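Long-range contacts in P43 (PDB 6QIX), which is the major secreted protein of the whipworm Trichuris muris, tethers to matrix and inhibits interleukin-13 function: residues 79-84 with 97-102; 50-55 with 83-88. All coordinates share one frame; numbering follows the deposited sequence.

Interaction 1. Residues 79-84 with 97-102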
ATOM      1  N   PHE A  79      -5.508  16.305  10.748  1.00 22.64           N
ATOM      2  CA  PHE A  79      -6.827  15.858  11.182  1.00 20.81           C
ATOM      3  C   PHE A  79      -6.802  15.489  12.650  1.00 22.67           C
ATOM      4  O   PHE A  79      -5.756  15.151  13.193  1.00 27.46           O
ATOM      5  CB  PHE A  79      -7.293  14.642  10.374  1.00 21.93           C
ATOM      6  CG  PHE A  79      -6.448  13.446  10.557  1.00 23.80           C
ATOM      7  CD1 PHE A  79      -6.823  12.456  11.464  1.00 24.81           C
ATOM      8  CD2 PHE A  79      -5.265  13.286   9.832  1.00 23.43           C
ATOM      9  CE1 PHE A  79      -6.060  11.323  11.617  1.00 24.70           C
ATOM     10  CE2 PHE A  79      -4.480  12.139   9.998  1.00 24.60           C
ATOM     11  CZ  PHE A  79      -4.876  11.174  10.894  1.00 23.94           C
ATOM     12  N   LYS A  80      -7.963  15.605  13.286  1.00 22.50           N
ATOM     13  CA  LYS A  80      -8.213  15.078  14.618  1.00 26.72           C
ATOM     14  C   LYS A  80      -8.817  13.692  14.500  1.00 27.59           C
ATOM     15  O   LYS A  80      -9.471  13.377  13.508  1.00 28.88           O
ATOM     16  CB  LYS A  80      -9.185  15.952  15.390  1.00 31.95           C
ATOM     17  CG  LYS A  80      -8.823  17.380  15.422  1.00 32.82           C
ATOM     18  CD  LYS A  80      -9.826  18.117  16.325  1.00 33.76           C
ATOM     19  CE  LYS A  80      -9.521  19.584  16.432  1.00 35.81           C
ATOM     20  NZ  LYS A  80     -10.500  20.232  17.320  1.00 36.91           N
ATOM     21  N   PHE A  81      -8.628  12.885  15.553  1.00 28.76           N
ATOM     22  CA  PHE A  81      -9.085  11.499  15.622  1.00 28.29           C
ATOM     23  C   PHE A  81      -9.695  11.227  16.993  1.00 29.66           C
ATOM     24  O   PHE A  81      -9.286  11.793  18.007  1.00 30.94           O
ATOM     25  CB  PHE A  81      -7.891  10.561  15.328  1.00 29.08           C
ATOM     26  CG  PHE A  81      -8.167   9.084  15.468  1.00 30.15           C
ATOM     27  CD1 PHE A  81      -8.744   8.365  14.421  1.00 29.23           C
ATOM     28  CD2 PHE A  81      -7.757   8.400  16.602  1.00 28.87           C
ATOM     29  CE1 PHE A  81      -8.944   6.997  14.526  1.00 30.18           C
ATOM     30  CE2 PHE A  81      -7.965   7.023  16.710  1.00 29.66           C
ATOM     31  CZ  PHE A  81      -8.558   6.334  15.677  1.00 30.28           C
ATOM     32  N   ARG A  82     -10.670  10.325  17.018  1.00 31.17           N
ATOM     33  CA  ARG A  82     -11.165   9.792  18.279  1.00 32.37           C
ATOM     34  C   ARG A  82     -11.530   8.337  18.068  1.00 32.67           C
ATOM     35  O   ARG A  82     -11.769   7.899  16.944  1.00 33.65           O
ATOM     36  CB  ARG A  82     -12.357  10.588  18.828  1.00 33.93           C
ATOM     37  CG  ARG A  82     -13.645  10.474  18.055  1.00 34.27           C
ATOM     38  CD  ARG A  82     -14.763  11.216  18.824  1.00 37.91           C
ATOM     39  NE  ARG A  82     -16.029  11.198  18.104  1.00 41.11           N
ATOM     40  CZ  ARG A  82     -17.185  11.615  18.609  1.00 44.50           C
ATOM     41  NH1 ARG A  82     -17.237  12.097  19.855  1.00 45.49           N
ATOM     42  NH2 ARG A  82     -18.287  11.561  17.862  1.00 43.84           N
ATOM     43  N   CYS A  83     -11.577   7.596  19.174  1.00 34.05           N
ATOM     44  CA  CYS A  83     -11.610   6.144  19.138  1.00 37.24           C
ATOM     45  C   CYS A  83     -12.601   5.617  20.166  1.00 41.09           C
ATOM     46  O   CYS A  83     -12.872   6.255  21.190  1.00 41.27           O
ATOM     47  CB  CYS A  83     -10.201   5.571  19.406  1.00 39.34           C
ATOM     48  SG  CYS A  83      -9.969   3.787  19.163  1.00 45.30           S
ATOM     49  N   ARG A  84     -13.141   4.439  19.878  1.00 40.76           N
ATOM     50  CA  ARG A  84     -13.954   3.727  20.850  1.00 43.09           C
ATOM     51  C   ARG A  84     -13.599   2.250  20.772  1.00 46.37           C
ATOM     52  O   ARG A  84     -13.039   1.785  19.783  1.00 45.70           O
ATOM     53  CB  ARG A  84     -15.439   3.937  20.614  1.00 44.07           C
ATOM     54  CG  ARG A  84     -15.939   3.507  19.260  1.00 45.66           C
ATOM     55  CD  ARG A  84     -17.374   4.024  19.091  1.00 45.82           C
ATOM     56  NE  ARG A  84     -17.931   3.683  17.783  1.00 49.21           N
ATOM     57  CZ  ARG A  84     -19.173   3.956  17.399  1.00 48.65           C
ATOM     58  NH1 ARG A  84     -19.982   4.590  18.221  1.00 51.58           N
ATOM     59  NH2 ARG A  84     -19.605   3.603  16.197  1.00 48.59           N
ATOM     60  N   GLY A  97     -12.957   4.172  14.835  1.00 34.31           N
ATOM     61  CA  GLY A  97     -12.441   5.527  14.799  1.00 32.86           C
ATOM     62  C   GLY A  97     -13.283   6.543  14.047  1.00 33.07           C
ATOM     63  O   GLY A  97     -14.151   6.192  13.241  1.00 33.40           O
ATOM     64  N   GLU A  98     -13.029   7.818  14.325  1.00 32.61           N
ATOM     65  CA  GLU A  98     -13.650   8.929  13.616  1.00 33.45           C
ATOM     66  C   GLU A  98     -12.585   9.976  13.320  1.00 32.29           C
ATOM     67  O   GLU A  98     -11.699  10.213  14.150  1.00 30.31           O
ATOM     68  CB  GLU A  98     -14.768   9.545  14.446  1.00 36.29           C
ATOM     69  CG  GLU A  98     -16.044   9.728  13.690  1.00 41.51           C
ATOM     70  CD  GLU A  98     -17.212   9.980  14.598  1.00 45.55           C
ATOM     71  OE1 GLU A  98     -17.013  10.685  15.614  1.00 47.57           O
ATOM     72  OE2 GLU A  98     -18.318   9.468  14.293  1.00 48.80           O
ATOM     73  N   VAL A  99     -12.673  10.591  12.135  1.00 30.42           N
ATOM     74  CA  VAL A  99     -11.701  11.581  11.685  1.00 29.94           C
ATOM     75  C   VAL A  99     -12.417  12.883  11.331  1.00 31.69           C
ATOM     76  O   VAL A  99     -13.481  12.879  10.697  1.00 31.89           O
ATOM     77  CB  VAL A  99     -10.897  11.043  10.482  1.00 28.99           C
ATOM     78  CG1 VAL A  99     -10.195  12.139   9.719  1.00 28.87           C
ATOM     79  CG2 VAL A  99      -9.849  10.007  10.930  1.00 29.21           C
ATOM     80  N   GLU A 100     -11.822  14.005  11.752  1.00 30.18           N
ATOM     81  CA  GLU A 100     -12.290  15.338  11.393  1.00 29.85           C
ATOM     82  C   GLU A 100     -11.099  16.121  10.868  1.00 26.00           C
ATOM     83  O   GLU A 100     -10.133  16.362  11.604  1.00 27.47           O
ATOM     84  CB  GLU A 100     -12.915  16.075  12.585  1.00 34.21           C
ATOM     85  CG  GLU A 100     -13.480  17.445  12.253  1.00 45.19           C
ATOM     86  CD  GLU A 100     -13.957  18.197  13.503  1.00 55.03           C
ATOM     87  OE1 GLU A 100     -14.254  17.535  14.528  1.00 58.54           O
ATOM     88  OE2 GLU A 100     -14.038  19.442  13.457  1.00 59.05           O
ATOM     89  N   VAL A 101     -11.183  16.546   9.615  1.00 25.62           N
ATOM     90  CA  VAL A 101     -10.082  17.275   9.004  1.00 24.61           C
ATOM     91  C   VAL A 101      -9.943  18.643   9.657  1.00 22.15           C
ATOM     92  O   VAL A 101     -10.929  19.311   9.984  1.00 22.92           O
ATOM     93  CB  VAL A 101     -10.320  17.422   7.492  1.00 24.61           C
ATOM     94  CG1 VAL A 101      -9.348  18.380   6.908  1.00 23.55           C
ATOM     95  CG2 VAL A 101     -10.224  16.077   6.776  1.00 27.63           C
ATOM     96  N   CYS A 102      -8.707  19.076   9.814  1.00 24.58           N
ATOM     97  CA  CYS A 102      -8.380  20.406  10.319  1.00 26.37           C
ATOM     98  C   CYS A 102      -8.138  21.312   9.109  1.00 24.84           C
ATOM     99  O   CYS A 102      -7.023  21.434   8.624  1.00 24.53           O
ATOM    100  CB  CYS A 102      -7.169  20.338  11.244  1.00 27.67           C
ATOM    101  SG  CYS A 102      -7.492  19.411  12.766  1.00 27.81           S
TER
HETATM  102  O   HOH W   1     -13.074  20.467  16.567  1.00 53.23           O
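The guanidinium of Arg-82 meets the carboxylate of Glu-98 at its edge, with the two planes 27° apart. Arg-82 NE and NH2 each lie 2.7 Å from Glu-98 OE1. Both bonds stay in the guanidinium plane. NE comes nearly along the C-O axis of OE1, while NH2 meets its syn lone pair. The cation also makes a cation-pi contact with Trp-28. The Phe-81 ring has Val-99 CG2 at its edge, 4.0 Å from CD1. Phe-81 CE1 reaches the bare CA of Gly-97, 3.8 Å away. The Phe-79 ring meets Val-99 obliquely, with Phe-79 CD1 3.8 Å from Val-99 CG1. Phe-79 CG sits between its own backbone N and carbonyl carbon (chi1 64°), which sets the ring beside Val-99.

The strands pair antiparallel as the two arms of a beta hairpin. Lys-80 and Glu-100 form one hydrogen-bonded pair, Arg-82 and Glu-98 the next. Lys-80 N donates to Glu-100 O at 2.8 Å, and Glu-100 N donates back to Lys-80 O. Phe-79, Phe-81 and Val-99 share one face. Helices 39-49 and 139-151 pack against this face. The opposite face carries the charged residues. There, one water accepts from Lys-80 NZ and donates a weak bond to Glu-100 OE2. Lys-80 CG also touches the sulfur of Cys-102, which is disulfide-bonded to Cys-34.

The hairpin is thus amphipathic. OE1 of Glu-98 takes two donors from one cation, which should favour its charged form and fix the rotation of the guanidinium.

Interaction 2. Residues 50-55 with 83-88. With ACT (acetate ion), chain G.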
ATOM      1  N   CYS A  50      -6.684   5.538  21.255  1.00 40.15           N
ATOM      2  CA  CYS A  50      -7.437   4.320  21.539  1.00 44.34           C
ATOM      3  C   CYS A  50      -7.093   3.720  22.896  1.00 45.27           C
ATOM      4  O   CYS A  50      -7.571   2.628  23.218  1.00 45.69           O
ATOM      5  CB  CYS A  50      -7.190   3.270  20.444  1.00 45.69           C
ATOM      6  SG  CYS A  50      -7.935   3.693  18.827  1.00 46.47           S
ATOM      7  N   GLY A  51      -6.251   4.382  23.676  1.00 46.84           N
ATOM      8  CA  GLY A  51      -5.892   3.865  24.982  1.00 49.20           C
ATOM      9  C   GLY A  51      -4.942   2.692  24.932  1.00 53.28           C
ATOM     10  O   GLY A  51      -5.077   1.762  25.733  1.00 54.19           O
ATOM     11  N   MET A  52      -3.975   2.714  24.017  1.00 54.02           N
ATOM     12  CA  MET A  52      -3.058   1.604  23.832  1.00 55.45           C
ATOM     13  C   MET A  52      -1.642   2.126  23.685  1.00 57.06           C
ATOM     14  O   MET A  52      -1.417   3.194  23.110  1.00 56.57           O
ATOM     15  CB  MET A  52      -3.428   0.791  22.599  1.00 57.73           C
ATOM     16  CG  MET A  52      -4.910   0.623  22.447  1.00 62.74           C
ATOM     17  SD  MET A  52      -5.314  -0.255  20.945  1.00 68.22           S
ATOM     18  CE  MET A  52      -5.124  -1.948  21.484  1.00 66.32           C
ATOM     19  N   HIS A  53      -0.690   1.357  24.209  1.00 59.88           N
ATOM     20  CA  HIS A  53       0.720   1.644  23.992  1.00 64.40           C
ATOM     21  C   HIS A  53       1.048   1.566  22.504  1.00 62.45           C
ATOM     22  O   HIS A  53       0.431   0.812  21.745  1.00 63.02           O
ATOM     23  CB  HIS A  53       1.598   0.657  24.775  1.00 71.62           C
ATOM     24  CG  HIS A  53       1.897   1.088  26.175  1.00 80.34           C
ATOM     25  ND1 HIS A  53       1.706   2.380  26.618  1.00 84.25           N
ATOM     26  CD2 HIS A  53       2.371   0.393  27.239  1.00 85.27           C
ATOM     27  CE1 HIS A  53       2.046   2.463  27.891  1.00 85.53           C
ATOM     28  NE2 HIS A  53       2.454   1.271  28.292  1.00 87.07           N
ATOM     29  N   ALA A  54       2.023   2.372  22.087  1.00 60.34           N
ATOM     30  CA  ALA A  54       2.470   2.382  20.694  1.00 58.79           C
ATOM     31  C   ALA A  54       3.627   1.401  20.603  1.00 60.32           C
ATOM     32  O   ALA A  54       4.787   1.759  20.800  1.00 61.16           O
ATOM     33  CB  ALA A  54       2.877   3.783  20.249  1.00 55.95           C
ATOM     34  N   HIS A  55       3.313   0.143  20.298  1.00 63.06           N
ATOM     35  CA  HIS A  55       4.318  -0.912  20.341  1.00 67.38           C
ATOM     36  C   HIS A  55       5.069  -1.096  19.032  1.00 55.14           C
ATOM     37  O   HIS A  55       6.175  -1.644  19.044  1.00 51.83           O
ATOM     38  CB  HIS A  55       3.661  -2.238  20.733  1.00 83.76           C
ATOM     39  CG  HIS A  55       3.189  -2.281  22.155  1.00 98.83           C
ATOM     40  ND1 HIS A  55       4.025  -2.049  23.227  1.00104.80           N
ATOM     41  CD2 HIS A  55       1.966  -2.532  22.680  1.00104.69           C
ATOM     42  CE1 HIS A  55       3.338  -2.154  24.351  1.00107.48           C
ATOM     43  NE2 HIS A  55       2.086  -2.448  24.047  1.00107.55           N
ATOM     44  N   CYS A  83     -11.577   7.596  19.174  1.00 34.05           N
ATOM     45  CA  CYS A  83     -11.610   6.144  19.138  1.00 37.24           C
ATOM     46  C   CYS A  83     -12.601   5.617  20.166  1.00 41.09           C
ATOM     47  O   CYS A  83     -12.872   6.255  21.190  1.00 41.27           O
ATOM     48  CB  CYS A  83     -10.201   5.571  19.406  1.00 39.34           C
ATOM     49  SG  CYS A  83      -9.969   3.787  19.163  1.00 45.30           S
ATOM     50  N   ARG A  84     -13.141   4.439  19.878  1.00 40.76           N
ATOM     51  CA  ARG A  84     -13.954   3.727  20.850  1.00 43.09           C
ATOM     52  C   ARG A  84     -13.599   2.250  20.772  1.00 46.37           C
ATOM     53  O   ARG A  84     -13.039   1.785  19.783  1.00 45.70           O
ATOM     54  CB  ARG A  84     -15.439   3.937  20.614  1.00 44.07           C
ATOM     55  CG  ARG A  84     -15.939   3.507  19.260  1.00 45.66           C
ATOM     56  CD  ARG A  84     -17.374   4.024  19.091  1.00 45.82           C
ATOM     57  NE  ARG A  84     -17.931   3.683  17.783  1.00 49.21           N
ATOM     58  CZ  ARG A  84     -19.173   3.956  17.399  1.00 48.65           C
ATOM     59  NH1 ARG A  84     -19.982   4.590  18.221  1.00 51.58           N
ATOM     60  NH2 ARG A  84     -19.605   3.603  16.197  1.00 48.59           N
ATOM     61  N   ARG A  85     -13.934   1.516  21.832  1.00 49.66           N
ATOM     62  CA  ARG A  85     -13.379   0.190  22.046  1.00 51.28           C
ATOM     63  C   ARG A  85     -14.461  -0.793  22.453  1.00 52.32           C
ATOM     64  O   ARG A  85     -15.472  -0.415  23.053  1.00 52.01           O
ATOM     65  CB  ARG A  85     -12.299   0.236  23.131  1.00 52.87           C
ATOM     66  CG  ARG A  85     -11.369  -0.963  23.186  1.00 59.58           C
ATOM     67  CD  ARG A  85     -10.022  -0.531  23.770  1.00 64.92           C
ATOM     68  NE  ARG A  85      -9.139  -1.652  24.097  1.00 68.94           N
ATOM     69  CZ  ARG A  85      -7.877  -1.506  24.499  1.00 72.86           C
ATOM     70  NH1 ARG A  85      -7.363  -0.286  24.629  1.00 73.83           N
ATOM     71  NH2 ARG A  85      -7.126  -2.571  24.769  1.00 73.81           N
ATOM     72  N   ARG A  86     -14.230  -2.057  22.113  1.00 54.95           N
ATOM     73  CA  ARG A  86     -15.021  -3.166  22.632  1.00 56.92           C
ATOM     74  C   ARG A  86     -14.123  -4.387  22.705  1.00 59.60           C
ATOM     75  O   ARG A  86     -13.026  -4.398  22.135  1.00 58.79           O
ATOM     76  CB  ARG A  86     -16.239  -3.450  21.749  1.00 55.90           C
ATOM     77  CG  ARG A  86     -15.903  -4.180  20.450  1.00 56.10           C
ATOM     78  CD  ARG A  86     -17.152  -4.349  19.575  1.00 55.55           C
ATOM     79  NE  ARG A  86     -16.812  -4.605  18.185  1.00 53.83           N
ATOM     80  CZ  ARG A  86     -17.680  -4.549  17.185  1.00 50.99           C
ATOM     81  NH1 ARG A  86     -18.944  -4.248  17.433  1.00 47.79           N
ATOM     82  NH2 ARG A  86     -17.273  -4.787  15.940  1.00 51.50           N
ATOM     83  N   PRO A  87     -14.566  -5.445  23.387  1.00 62.06           N
ATOM     84  CA  PRO A  87     -13.758  -6.678  23.428  1.00 61.85           C
ATOM     85  C   PRO A  87     -13.487  -7.244  22.034  1.00 59.29           C
ATOM     86  O   PRO A  87     -14.336  -7.205  21.138  1.00 59.06           O
ATOM     87  CB  PRO A  87     -14.607  -7.637  24.272  1.00 63.16           C
ATOM     88  CG  PRO A  87     -15.523  -6.743  25.075  1.00 63.46           C
ATOM     89  CD  PRO A  87     -15.786  -5.535  24.213  1.00 63.08           C
ATOM     90  N   ASN A  88     -12.280  -7.769  21.853  1.00 57.61           N
ATOM     91  CA  ASN A  88     -11.906  -8.410  20.592  1.00 57.66           C
ATOM     92  C   ASN A  88     -12.498  -9.820  20.573  1.00 57.66           C
ATOM     93  O   ASN A  88     -11.986 -10.735  21.220  1.00 57.22           O
ATOM     94  CB  ASN A  88     -10.389  -8.444  20.420  1.00 55.75           C
ATOM     95  CG  ASN A  88      -9.967  -9.018  19.071  1.00 53.72           C
ATOM     96  OD1 ASN A  88     -10.808  -9.438  18.268  1.00 52.57           O
ATOM     97  ND2 ASN A  88      -8.662  -9.020  18.809  1.00 52.14           N
TER
HETATM   98  C   ACT G 405      -6.088  -8.131  16.309  1.00 53.09           C
HETATM   99  O   ACT G 405      -6.867  -9.034  16.728  1.00 52.61           O
HETATM  100  OXT ACT G 405      -4.905  -8.237  15.897  1.00 53.97           O
HETATM  101  CH3 ACT G 405      -6.651  -6.697  16.246  1.00 54.28           C
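Arg-85 NH1 meets two backbone carbonyls at once, Cys-50 O and, weakly, Gly-51 O, where a helix ends in a Schellman motif. Gly-51 closes that motif with a positive phi, which favours glycine. The side chain of Arg-85 reaches across to this helix end. Its CG is anti to the backbone N, and the chain runs extended to NE. Arg-85 NH1 donates to Cys-50 O at 3.2 Å; the oxygen lies 22° out of the guanidinium plane. The weak bond from Arg-85 NH1 to Gly-51 O is 3.3 Å long. Met-52 crosses the group obliquely. Its CG lies 3.4 Å from Arg-85 NH1, and its methyl CE lies over one face of the guanidinium, offset toward the rim. The Met-52 chain bends at its last torsion to put CE there.

A disulfide between Cys-50 and Cys-83 joins the same helix end to the beta strand. Cys-50 SG and Cys-83 SG are 2.1 Å apart, with a torsion about the S-S bond of 97°. Cys-83 SG stands anti to the backbone N (chi1 -171°), which carries it to Cys-50. Both cysteines are buried, and Cys-50 also touches Leu-95 on strand 95-101.

Farther along, Asn-88 ND2 donates to an acetate oxygen, ACT O, at 2.7 Å. The acetate probably comes from the crystallisation liquor and is also hydrogen-bonded to Arg-364. Asn-88 OD1 is hydrogen-bonded to Tyr-140 OH.

The contact combines one covalent link with one guanidinium nitrogen shared by two carbonyls, the second bond weak. Arg-85 places positive charge by carbonyls at the C-terminal end of the helix, where it would be expected to offset the negative end of the helix dipole.

From the N terminus, helix 39-49 comes first and runs into the loop 50-55. The chain then loops out and returns as strand 79-85. Interaction 2 closes that loop of 27 residues. Strand 79-85 turns back into strand 95-101, and interaction 1 closes this shorter hairpin loop of 12 residues. The two closures cross along the chain: 79-84 begins inside the span closed by interaction 2, and the two contacts share Cys-83 and Arg-84. Phe-81 CE2 packs 3.9 Å from Cys-50 SG, so the two contacts touch. Together they fasten helix 39-49 to the two-stranded sheet, with interaction 2 holding the helix end and interaction 1 pairing the strands.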